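Local coordinates for choline dehydrogenase and related flavoproteins (Aspergillus oryzae, PDB 3Q9T), which oxidises formate as a formate oxidase of the glucose-methanol-choline oxidoreductase family, using a bound 8-formyl-FAD as its flavin cofactor, at residues 1-6 against 253-258; 23-28 against 568-573; 287-292 against 433-438; 17-22 against 213-218. All coordinates share one frame; numbering follows the deposited sequence. Where two conformers were deposited one is given.

Contact 1. Residues 1-6 against 253-258; sequences ATDGSH and ELNFFA
The N-terminal tail docks on the edge of a mixed four-stranded sheet: residues 1-6 run along strand 253-258 and finish in a parallel bridge between His6 and Phe257. A type II turn from Thr2 to Ser5 precedes the bridge, and Gly4 sits in it with positive phi (81°). Thr2 O inside the turn takes two donors, Ser5 N and Ser5 OG, the hydroxyl 2.7 Å away and above the carbonyl plane. Three hydrogen bonds tie the tail to the strand. Asp3, its CG anti to the backbone N (chi1 -165°), turns its carboxylate toward the strand, and Asn255 N-H meets Asp3 OD1 at 3.0 Å, out of the carboxylate plane; a water donates to the same OD1 and accepts from Asn255 ND2, while Asn255 OD1 is hydrogen-bonded to Thr245 OG1. Gly4 N gives Asn255 O a short, bent bond of 2.7 Å, and Phe257 N meets Ser5 O at 3.0 Å in a nearly straight one (169°). Leu254 CD1 packs against the other oxygen, Asp3 OD2. The His6 ring lies with one face over Phe257 CB, 3.7 Å from the ring centroid, the two rings slid apart; His6 ND1 is hydrogen-bonded to Asp259 OD1. On the strand's other side, Phe256 CE1 touches Ala1 CB at 3.8 Å, and its ring continues inward onto strand 33-36. Strand 240-248 pairs antiparallel with the far edge of 253-258.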
loop_
_atom_site.group_PDB
_atom_site.type_symbol
_atom_site.label_atom_id
_atom_site.label_comp_id
_atom_site.label_asym_id
_atom_site.label_seq_id
_atom_site.Cartn_x
_atom_site.Cartn_y
_atom_site.Cartn_z
ATOM N N ALA A 1 39.896 11.394 5.747
ATOM C CA ALA A 1 40.268 11.489 7.155
ATOM C C ALA A 1 40.881 10.178 7.650
ATOM O O ALA A 1 40.559 9.092 7.150
ATOM C CB ALA A 1 39.057 11.870 8.002
ATOM N N THR A 2 41.763 10.286 8.638
ATOM C CA THR A 2 42.442 9.120 9.187
ATOM C C THR A 2 41.648 8.481 10.336
ATOM O O THR A 2 41.088 9.175 11.189
ATOM C CB THR A 2 43.904 9.471 9.592
ATOM O OG1 THR A 2 44.303 8.707 10.737
ATOM C CG2 THR A 2 44.034 10.958 9.903
ATOM N N ASP A 3 41.583 7.152 10.322
ATOM C CA ASP A 3 40.809 6.395 11.283
ATOM C C ASP A 3 41.234 6.814 12.686
ATOM O O ASP A 3 42.421 7.012 12.935
ATOM C CB ASP A 3 41.083 4.903 11.069
ATOM C CG ASP A 3 40.079 4.001 11.770
ATOM O OD1 ASP A 3 39.372 4.469 12.686
ATOM O OD2 ASP A 3 40.005 2.800 11.399
ATOM N N GLY A 4 40.271 6.949 13.594
ATOM C CA GLY A 4 40.568 7.252 14.987
ATOM C C GLY A 4 40.836 8.729 15.260
ATOM O O GLY A 4 41.148 9.104 16.385
ATOM N N SER A 5 40.716 9.564 14.231
ATOM C CA SER A 5 40.920 11.013 14.362
ATOM C C SER A 5 40.019 11.691 15.386
ATOM O O SER A 5 38.867 11.315 15.559
ATOM C CB SER A 5 40.711 11.693 13.016
ATOM O OG SER A 5 41.873 11.588 12.237
ATOM N N HIS A 6 40.553 12.704 16.057
ATOM C CA HIS A 6 39.797 13.454 17.057
ATOM C C HIS A 6 39.424 14.834 16.508
ATOM O O HIS A 6 40.188 15.447 15.771
ATOM C CB HIS A 6 40.627 13.631 18.334
ATOM C CG HIS A 6 40.691 12.412 19.193
ATOM N ND1 HIS A 6 40.291 12.415 20.516
ATOM C CD2 HIS A 6 41.105 11.150 18.925
ATOM C CE1 HIS A 6 40.442 11.201 21.017
ATOM N NE2 HIS A 6 40.935 10.417 20.073
ATOM N N GLU A 253 35.387 -0.087 8.646
ATOM C CA GLU A 253 34.775 0.614 9.760
ATOM C C GLU A 253 35.786 1.565 10.393
ATOM O O GLU A 253 36.908 1.184 10.727
ATOM C CB GLU A 253 34.180 -0.365 10.787
ATOM C CG GLU A 253 33.144 -1.321 10.179
ATOM C CD GLU A 253 32.270 -2.011 11.215
ATOM O OE1 GLU A 253 31.248 -2.612 10.817
ATOM O OE2 GLU A 253 32.593 -1.946 12.422
ATOM N N LEU A 254 35.374 2.816 10.537
ATOM C CA LEU A 254 36.249 3.872 11.030
ATOM C C LEU A 254 35.624 4.475 12.280
ATOM O O LEU A 254 34.409 4.665 12.340
ATOM C CB LEU A 254 36.407 4.954 9.960
ATOM C CG LEU A 254 37.603 4.929 9.010
ATOM C CD1 LEU A 254 38.048 3.517 8.698
ATOM C CD2 LEU A 254 37.279 5.690 7.743
ATOM N N ASN A 255 36.443 4.758 13.285
ATOM C CA ASN A 255 35.963 5.496 14.446
ATOM C C ASN A 255 36.460 6.935 14.398
ATOM O O ASN A 255 37.628 7.175 14.111
ATOM C CB ASN A 255 36.414 4.830 15.747
ATOM C CG ASN A 255 36.116 3.350 15.771
ATOM O OD1 ASN A 255 34.966 2.935 15.620
ATOM N ND2 ASN A 255 37.161 2.538 15.937
ATOM N N PHE A 256 35.566 7.889 14.655
ATOM C CA PHE A 256 35.969 9.286 14.833
ATOM C C PHE A 256 35.481 9.769 16.190
ATOM O O PHE A 256 34.377 9.421 16.618
ATOM C CB PHE A 256 35.425 10.189 13.736
ATOM C CG PHE A 256 35.872 9.813 12.353
ATOM C CD1 PHE A 256 37.192 10.005 11.954
ATOM C CD2 PHE A 256 34.972 9.283 11.442
ATOM C CE1 PHE A 256 37.606 9.666 10.679
ATOM C CE2 PHE A 256 35.375 8.936 10.155
ATOM C CZ PHE A 256 36.695 9.127 9.773
ATOM N N PHE A 257 36.302 10.576 16.856
ATOM C CA PHE A 257 36.050 10.948 18.240
ATOM C C PHE A 257 35.850 12.436 18.386
ATOM O O PHE A 257 36.473 13.233 17.672
ATOM C CB PHE A 257 37.198 10.473 19.136
ATOM C CG PHE A 257 37.321 8.978 19.203
ATOM C CD1 PHE A 257 36.595 8.254 20.125
ATOM C CD2 PHE A 257 38.141 8.301 18.326
ATOM C CE1 PHE A 257 36.683 6.873 20.178
ATOM C CE2 PHE A 257 38.232 6.914 18.370
ATOM C CZ PHE A 257 37.509 6.207 19.302
ATOM N N ALA A 258 34.963 12.804 19.304
ATOM C CA ALA A 258 34.728 14.204 19.589
ATOM C C ALA A 258 35.327 14.507 20.942
ATOM O O ALA A 258 35.048 13.817 21.919
ATOM C CB ALA A 258 33.228 14.527 19.579
HETATM O O HOH W 1 39.968 3.969 15.203
#

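Contact 2. Residues 23-28 against 568-573; sequences GRLAEN and MIKAEH
Lys570, Leu25 and Ile569 carry most of the buried surface between the C-terminal end of helix 16-25 and that of helix 555-572. Lys570 reaches across with its chain fully extended beyond CG, chi2 to chi4 all near 180°, and delivers NZ to the turn Leu25-Asn28 at the end of the other helix. There NZ lies 2.9 Å from Glu27 OE1, a salt bridge whose hydrogen bond is weak, and 3.0 Å from the carbonyl oxygen Arg24 O, also a weak bond. Glu27 is held from its other oxygen too: Arg24 NH1 gives a 2.7 Å bond to the syn lone pair of Glu27 OE2, in the plane of the guanidinium. The carboxylate therefore sits between two positive groups, which would favour its charged form. Alongside the lysine chain, Leu25 runs in the opposite direction, CD2 lying 4.0 Å from Lys570 CG. The same methyl meets Ile569 CG2 at 3.7 Å, the two side chains crossing at about a right angle. Arg24, Glu27 and Lys570 form a salt-bridge network linking the helices, and Arg24 NE adds a salt bridge to Glu563 of helix 555-572. The two helices, lying over a parallel sheet, fit the Rossmann-type FAD-binding domain of this family.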
loop_
_atom_site.group_PDB
_atom_site.type_symbol
_atom_site.label_atom_id
_atom_site.label_comp_id
_atom_site.label_asym_id
_atom_site.label_seq_id
_atom_site.Cartn_x
_atom_site.Cartn_y
_atom_site.Cartn_z
ATOM N N GLY A 23 28.631 24.714 10.668
ATOM C CA GLY A 23 29.171 25.944 10.113
ATOM C C GLY A 23 29.300 27.017 11.175
ATOM O O GLY A 23 30.235 27.807 11.168
ATOM N N ARG A 24 28.361 27.025 12.110
ATOM C CA ARG A 24 28.365 28.008 13.179
ATOM C C ARG A 24 29.473 27.709 14.177
ATOM O O ARG A 24 30.194 28.614 14.617
ATOM C CB ARG A 24 27.008 28.045 13.876
ATOM C CG ARG A 24 25.895 28.616 13.003
ATOM C CD ARG A 24 26.197 30.043 12.546
ATOM N NE ARG A 24 25.018 30.653 11.928
ATOM C CZ ARG A 24 25.027 31.766 11.196
ATOM N NH1 ARG A 24 26.157 32.431 10.993
ATOM N NH2 ARG A 24 23.891 32.223 10.679
ATOM N N LEU A 25 29.628 26.435 14.521
ATOM C CA LEU A 25 30.681 26.053 15.447
ATOM C C LEU A 25 32.056 26.354 14.845
ATOM O O LEU A 25 32.990 26.712 15.567
ATOM C CB LEU A 25 30.552 24.587 15.867
ATOM C CG LEU A 25 29.414 24.292 16.848
ATOM C CD1 LEU A 25 29.401 22.829 17.218
ATOM C CD2 LEU A 25 29.532 25.148 18.100
ATOM N N ALA A 26 32.153 26.251 13.520
ATOM C CA ALA A 26 33.392 26.530 12.801
ATOM C C ALA A 26 33.741 28.024 12.696
ATOM O O ALA A 26 34.820 28.370 12.217
ATOM C CB ALA A 26 33.341 25.908 11.397
ATOM N N GLU A 27 32.840 28.910 13.116
ATOM C CA GLU A 27 33.122 30.347 13.004
ATOM C C GLU A 27 34.344 30.787 13.830
ATOM O O GLU A 27 34.969 31.808 13.531
ATOM C CB GLU A 27 31.888 31.191 13.328
ATOM C CG GLU A 27 30.879 31.253 12.192
ATOM C CD GLU A 27 29.511 31.762 12.642
ATOM O OE1 GLU A 27 29.239 31.744 13.858
ATOM O OE2 GLU A 27 28.695 32.157 11.778
ATOM N N ASN A 28 34.681 30.028 14.869
ATOM C CA ASN A 28 36.009 30.148 15.463
ATOM C C ASN A 28 36.937 29.267 14.660
ATOM O O ASN A 28 36.855 28.041 14.738
ATOM C CB ASN A 28 36.045 29.715 16.926
ATOM C CG ASN A 28 37.451 29.809 17.515
ATOM O OD1 ASN A 28 38.432 29.953 16.790
ATOM N ND2 ASN A 28 37.545 29.733 18.818
ATOM N N MET A 568 23.643 27.438 21.919
ATOM C CA MET A 568 23.686 26.781 23.235
ATOM C C MET A 568 24.997 26.017 23.491
ATOM O O MET A 568 25.490 25.988 24.624
ATOM C CB MET A 568 22.466 25.884 23.440
ATOM C CG MET A 568 21.120 26.647 23.354
ATOM S SD MET A 568 19.695 25.666 23.885
ATOM C CE MET A 568 19.692 24.412 22.594
ATOM N N ILE A 569 25.567 25.420 22.443
ATOM C CA ILE A 569 26.861 24.745 22.568
ATOM C C ILE A 569 27.973 25.774 22.832
ATOM O O ILE A 569 28.839 25.565 23.680
ATOM C CB ILE A 569 27.190 23.894 21.325
ATOM C CG1 ILE A 569 26.293 22.656 21.278
ATOM C CG2 ILE A 569 28.659 23.450 21.322
ATOM C CD1 ILE A 569 26.413 21.881 19.986
ATOM N N LYS A 570 27.933 26.893 22.119
ATOM C CA LYS A 570 28.938 27.939 22.300
ATOM C C LYS A 570 28.894 28.510 23.705
ATOM O O LYS A 570 29.934 28.806 24.286
ATOM C CB LYS A 570 28.762 29.063 21.287
ATOM C CG LYS A 570 29.127 28.681 19.859
ATOM C CD LYS A 570 29.080 29.902 18.935
ATOM C CE LYS A 570 29.260 29.497 17.482
ATOM N NZ LYS A 570 29.124 30.660 16.560
ATOM N N ALA A 571 27.688 28.665 24.246
ATOM C CA ALA A 571 27.534 29.219 25.580
ATOM C C ALA A 571 28.158 28.290 26.607
ATOM O O ALA A 571 28.652 28.729 27.650
ATOM C CB ALA A 571 26.067 29.461 25.900
ATOM N N GLU A 572 28.130 26.998 26.312
ATOM C CA GLU A 572 28.678 26.018 27.227
ATOM C C GLU A 572 30.203 25.985 27.207
ATOM O O GLU A 572 30.828 25.874 28.255
ATOM C CB GLU A 572 28.122 24.636 26.922
ATOM C CG GLU A 572 28.786 23.553 27.733
ATOM C CD GLU A 572 27.831 22.441 28.057
ATOM O OE1 GLU A 572 28.297 21.313 28.313
ATOM O OE2 GLU A 572 26.612 22.709 28.056
ATOM N N HIS A 573 30.801 26.087 26.024
ATOM C CA HIS A 573 32.260 26.021 25.912
ATOM C C HIS A 573 32.932 27.402 25.888
ATOM O O HIS A 573 33.480 27.850 24.869
ATOM C CB HIS A 573 32.655 25.157 24.716
ATOM C CG HIS A 573 32.111 23.769 24.797
ATOM N ND1 HIS A 573 32.814 22.727 25.360
ATOM C CD2 HIS A 573 30.910 23.259 24.432
ATOM C CE1 HIS A 573 32.076 21.632 25.326
ATOM N NE2 HIS A 573 30.918 21.927 24.763
#

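Contact 3. Residues 287-292 against 433-438; sequences SRHGIN and VTLNSA
The backbone of 287-292 leaves helix 283-287 through a type I turn from Ser287 to Gly290, where Gly290, with positive phi (77°), is the C' residue of a Schellman motif; the chain of 433-438 comes off the end of strand 431-434 and passes closest at Ser437, its CA 5.6 Å from His289 CA. His289 has the largest share of the contact. Its CG stands anti to the carbonyl carbon (chi1 -60°), which sends the imidazole across to the other chain. Leu435 CB lies over one ring face, 4.2 Å from the centroid and 29° off the normal, a CH-pi contact displaced from the ring centre. Ser437 CA approaches ND1 of His289 at 3.5 Å. A water in the plane of the ring sits 2.7 Å from His289 NE2 and donates to Leu435 O at 2.9 Å from that oxygen, so it links the imidazole to the neighbouring backbone. Beyond the ring, Ile291 and Leu435 meet tip to tip, CD1 to CD1 at 3.6 Å; Ala438 CB lies 3.7 Å from His289 O and, more loosely, against Ile291 CG1. Leu435 N is hydrogen-bonded to Glu285 OE2, so helix 283-287 also holds the chain following strand 431-434. Helix 267-277 backs the apolar pair, with Leu277 against Ile291 and with Lys273 and Met276 against Leu435.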
loop_
_atom_site.group_PDB
_atom_site.type_symbol
_atom_site.label_atom_id
_atom_site.label_comp_id
_atom_site.label_asym_id
_atom_site.label_seq_id
_atom_site.Cartn_x
_atom_site.Cartn_y
_atom_site.Cartn_z
ATOM N N SER A 287 15.965 -4.931 23.132
ATOM C CA SER A 287 16.122 -6.355 23.427
ATOM C C SER A 287 15.631 -7.205 22.269
ATOM O O SER A 287 16.294 -8.160 21.875
ATOM C CB SER A 287 15.370 -6.764 24.702
ATOM O OG SER A 287 15.774 -5.974 25.788
ATOM N N ARG A 288 14.477 -6.838 21.726
ATOM C CA ARG A 288 13.863 -7.581 20.634
ATOM C C ARG A 288 14.823 -7.726 19.457
ATOM O O ARG A 288 14.678 -8.636 18.641
ATOM C CB ARG A 288 12.572 -6.886 20.181
ATOM C CG ARG A 288 11.697 -7.711 19.236
ATOM C CD ARG A 288 10.448 -6.925 18.825
ATOM N NE ARG A 288 9.937 -6.102 19.926
ATOM C CZ ARG A 288 9.327 -4.925 19.771
ATOM N NH1 ARG A 288 9.145 -4.427 18.553
ATOM N NH2 ARG A 288 8.900 -4.242 20.832
ATOM N N HIS A 289 15.811 -6.841 19.368
ATOM C CA HIS A 289 16.760 -6.915 18.257
ATOM C C HIS A 289 18.183 -7.203 18.719
ATOM O O HIS A 289 19.137 -6.991 17.976
ATOM C CB HIS A 289 16.704 -5.645 17.404
ATOM C CG HIS A 289 15.354 -5.399 16.813
ATOM N ND1 HIS A 289 14.872 -6.125 15.745
ATOM C CD2 HIS A 289 14.358 -4.558 17.178
ATOM C CE1 HIS A 289 13.644 -5.723 15.462
ATOM N NE2 HIS A 289 13.308 -4.770 16.314
ATOM N N GLY A 290 18.327 -7.685 19.949
ATOM C CA GLY A 290 19.640 -8.081 20.432
ATOM C C GLY A 290 20.535 -6.918 20.831
ATOM O O GLY A 290 21.743 -7.091 20.959
ATOM N N ILE A 291 19.954 -5.737 21.041
ATOM C CA ILE A 291 20.738 -4.563 21.453
ATOM C C ILE A 291 20.664 -4.316 22.957
ATOM O O ILE A 291 19.590 -4.258 23.538
ATOM C CB ILE A 291 20.265 -3.292 20.729
ATOM C CG1 ILE A 291 20.316 -3.501 19.209
ATOM C CG2 ILE A 291 21.104 -2.088 21.154
ATOM C CD1 ILE A 291 19.491 -2.491 18.433
ATOM N N ASN A 292 21.812 -4.167 23.597
ATOM C CA ASN A 292 21.814 -3.776 25.000
ATOM C C ASN A 292 21.158 -2.423 25.232
ATOM O O ASN A 292 21.215 -1.541 24.386
ATOM C CB ASN A 292 23.236 -3.760 25.540
ATOM C CG ASN A 292 23.799 -5.151 25.691
ATOM O OD1 ASN A 292 23.095 -6.073 26.127
ATOM N ND2 ASN A 292 25.062 -5.323 25.317
ATOM N N VAL A 433 8.711 5.561 14.540
ATOM C CA VAL A 433 9.816 4.944 13.827
ATOM C C VAL A 433 10.345 3.793 14.674
ATOM O O VAL A 433 10.717 3.982 15.827
ATOM C CB VAL A 433 10.941 5.943 13.582
ATOM C CG1 VAL A 433 12.187 5.230 13.091
ATOM C CG2 VAL A 433 10.486 6.986 12.595
ATOM N N THR A 434 10.358 2.595 14.115
ATOM C CA THR A 434 10.895 1.458 14.845
ATOM C C THR A 434 12.013 0.748 14.088
ATOM O O THR A 434 12.178 0.934 12.883
ATOM C CB THR A 434 9.781 0.439 15.146
ATOM O OG1 THR A 434 9.056 0.175 13.940
ATOM C CG2 THR A 434 8.824 0.994 16.207
ATOM N N LEU A 435 12.762 -0.094 14.789
ATOM C CA LEU A 435 13.793 -0.870 14.133
ATOM C C LEU A 435 13.197 -2.067 13.414
ATOM O O LEU A 435 12.259 -2.694 13.903
ATOM C CB LEU A 435 14.828 -1.372 15.128
ATOM C CG LEU A 435 15.681 -0.343 15.857
ATOM C CD1 LEU A 435 16.602 -1.090 16.787
ATOM C CD2 LEU A 435 16.475 0.507 14.862
ATOM N N ASN A 436 13.740 -2.359 12.238
ATOM C CA ASN A 436 13.440 -3.595 11.540
ATOM C C ASN A 436 14.390 -4.682 12.032
ATOM O O ASN A 436 14.052 -5.866 12.032
ATOM C CB ASN A 436 13.573 -3.402 10.021
ATOM C CG ASN A 436 12.294 -2.869 9.382
ATOM O OD1 ASN A 436 11.191 -3.289 9.740
ATOM N ND2 ASN A 436 12.437 -1.937 8.435
ATOM N N SER A 437 15.578 -4.255 12.456
ATOM C CA SER A 437 16.637 -5.153 12.921
ATOM C C SER A 437 17.802 -4.296 13.405
ATOM O O SER A 437 17.672 -3.078 13.478
ATOM C CB SER A 437 17.116 -6.050 11.782
ATOM O OG SER A 437 17.871 -5.286 10.851
ATOM N N ALA A 438 18.933 -4.935 13.715
ATOM C CA ALA A 438 20.132 -4.247 14.195
ATOM C C ALA A 438 21.106 -3.899 13.054
ATOM O O ALA A 438 22.211 -3.417 13.293
ATOM C CB ALA A 438 20.828 -5.096 15.235
HETATM O O HOH W 2 11.133 -3.224 16.544
#

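Contact 4. Residues 17-22 against 213-218; sequences AGNTVA and LFVKNK
Phe214 lays its ring flat against the backbone of helix 16-25, with Thr20 CA centred over one face, 3.8 Å from the centroid and only 9° off the normal. Thr20 runs beside the ring in the same direction: its methyl CG2 reaches the tip at Phe214 CZ, 3.7 Å away, and OG1 of Thr20 lies 3.6 Å from Phe214 CE2. Chi1 of -58° places that hydroxyl beside the backbone N, from where it is hydrogen-bonded to Thr16 O one turn back, just as ND2 of Asn19 is hydrogen-bonded to Ser211 OG. The loop 213-218 thus covers the first helix of the Rossmann-type fold, which follows strand 9-12 and the glycine-rich turn that binds FAD; Gly18 completes the GxGxxG pattern, and Ala17 N is hydrogen-bonded to a phosphate oxygen of the cofactor. Val215, next along the loop, fits beside Asn19: its CG1 comes 3.4 Å from Asn19 O and 3.7 Å from Asn19 CB, the two side chains crossing at about a right angle. CG1 of Val215 also meets Ala22 CB at 4.0 Å, and both residues lean on Ile35 of strand 33-36. Within the loop the backbone turns back, so that the extended Lys218 side chain brings NZ to Phe214 O, a 2.8 Å hydrogen bond from above the carbonyl plane.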
loop_
_atom_site.group_PDB
_atom_site.type_symbol
_atom_site.label_atom_id
_atom_site.label_comp_id
_atom_site.label_asym_id
_atom_site.label_seq_id
_atom_site.Cartn_x
_atom_site.Cartn_y
_atom_site.Cartn_z
ATOM N N ALA A 17 19.914 20.807 9.506
ATOM C CA ALA A 17 20.380 21.293 10.802
ATOM C C ALA A 17 21.863 20.942 11.009
ATOM O O ALA A 17 22.627 21.703 11.632
ATOM C CB ALA A 17 19.535 20.702 11.923
ATOM N N GLY A 18 22.266 19.792 10.478
ATOM C CA GLY A 18 23.631 19.317 10.653
ATOM C C GLY A 18 24.623 20.375 10.203
ATOM O O GLY A 18 25.405 20.883 10.994
ATOM N N ASN A 19 24.579 20.732 8.927
ATOM C CA ASN A 19 25.479 21.763 8.417
ATOM C C ASN A 19 25.347 23.113 9.106
ATOM O O ASN A 19 26.335 23.820 9.270
ATOM C CB ASN A 19 25.333 21.900 6.902
ATOM C CG ASN A 19 25.741 20.635 6.178
ATOM O OD1 ASN A 19 26.532 19.836 6.708
ATOM N ND2 ASN A 19 25.215 20.440 4.971
ATOM N N THR A 20 24.137 23.468 9.525
ATOM C CA THR A 20 23.938 24.718 10.242
ATOM C C THR A 20 24.775 24.730 11.511
ATOM O O THR A 20 25.509 25.694 11.783
ATOM C CB THR A 20 22.453 24.928 10.628
ATOM O OG1 THR A 20 21.644 24.907 9.446
ATOM C CG2 THR A 20 22.265 26.263 11.357
ATOM N N VAL A 21 24.661 23.656 12.293
ATOM C CA VAL A 21 25.399 23.554 13.545
ATOM C C VAL A 21 26.898 23.561 13.248
ATOM O O VAL A 21 27.673 24.323 13.857
ATOM C CB VAL A 21 25.004 22.294 14.362
ATOM C CG1 VAL A 21 25.971 22.075 15.537
ATOM C CG2 VAL A 21 23.564 22.409 14.864
ATOM N N ALA A 22 27.297 22.745 12.278
ATOM C CA ALA A 22 28.714 22.630 11.932
ATOM C C ALA A 22 29.338 23.956 11.502
ATOM O O ALA A 22 30.452 24.264 11.903
ATOM C CB ALA A 22 28.925 21.587 10.858
ATOM N N LEU A 213 25.817 25.379 1.977
ATOM C CA LEU A 213 26.323 26.744 1.930
ATOM C C LEU A 213 26.932 27.200 3.266
ATOM O O LEU A 213 27.652 28.206 3.316
ATOM C CB LEU A 213 25.162 27.679 1.566
ATOM C CG LEU A 213 25.054 28.294 0.162
ATOM C CD1 LEU A 213 25.832 27.516 -0.891
ATOM C CD2 LEU A 213 23.594 28.485 -0.242
ATOM N N PHE A 214 26.591 26.500 4.349
ATOM C CA PHE A 214 27.121 26.794 5.672
ATOM C C PHE A 214 28.555 26.286 5.871
ATOM O O PHE A 214 29.288 26.795 6.727
ATOM C CB PHE A 214 26.266 26.107 6.737
ATOM C CG PHE A 214 25.271 26.998 7.404
ATOM C CD1 PHE A 214 25.664 27.858 8.421
ATOM C CD2 PHE A 214 23.930 26.954 7.044
ATOM C CE1 PHE A 214 24.738 28.681 9.066
ATOM C CE2 PHE A 214 22.996 27.775 7.684
ATOM C CZ PHE A 214 23.399 28.637 8.696
ATOM N N VAL A 215 28.952 25.264 5.119
ATOM C CA VAL A 215 30.144 24.494 5.513
ATOM C C VAL A 215 31.283 24.435 4.500
ATOM O O VAL A 215 32.225 23.648 4.658
ATOM C CB VAL A 215 29.776 23.053 5.922
ATOM C CG1 VAL A 215 28.885 23.067 7.142
ATOM C CG2 VAL A 215 29.114 22.316 4.757
ATOM N N LYS A 216 31.213 25.265 3.468
ATOM C CA LYS A 216 32.284 25.311 2.474
ATOM C C LYS A 216 33.300 26.418 2.799
ATOM O O LYS A 216 33.028 27.321 3.597
ATOM C CB LYS A 216 31.702 25.463 1.064
ATOM C CG LYS A 216 30.655 26.585 0.934
ATOM C CD LYS A 216 29.830 26.466 -0.357
ATOM C CE LYS A 216 30.532 27.072 -1.576
ATOM N NZ LYS A 216 30.253 28.534 -1.697
ATOM N N ASN A 217 34.483 26.321 2.199
ATOM C CA ASN A 217 35.553 27.295 2.427
ATOM C C ASN A 217 35.834 27.531 3.908
ATOM O O ASN A 217 36.090 28.661 4.332
ATOM C CB ASN A 217 35.243 28.635 1.744
ATOM C CG ASN A 217 34.697 28.464 0.337
ATOM O OD1 ASN A 217 33.673 29.054 -0.014
ATOM N ND2 ASN A 217 35.367 27.642 -0.472
ATOM N N LYS A 218 35.773 26.461 4.694
ATOM C CA LYS A 218 36.163 26.529 6.098
ATOM C C LYS A 218 37.079 25.355 6.414
ATOM O O LYS A 218 36.633 24.229 6.589
ATOM C CB LYS A 218 34.931 26.581 6.993
ATOM C CG LYS A 218 34.060 27.781 6.674
ATOM C CD LYS A 218 32.733 27.741 7.382
ATOM C CE LYS A 218 31.842 28.865 6.874
ATOM N NZ LYS A 218 30.626 29.027 7.717
#

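Contacts 2 and 4 are the closest pair, with centres 12 Å apart: both use helix 16-25, contact 4 its residues 17-22, whose start at Ala17 meets the FAD phosphate, and contact 2 its C-terminal end. They touch where Arg24 NE packs on Phe214 CE1 at 3.5 Å. Contact 1 has its centre about 20 Å from that of contact 4, and strand 33-36, against which Phe256, Asn19 and Val215 all pack, lies between them. Contact 3 is remote, its centre 26 Å from that of contact 1 and 34 Å from that of contact 2. Side-chain distances to the cofactor are about 7 Å for Asn19, 10 Å for Phe256, 11 Å for Leu435 and 13 Å for Arg24.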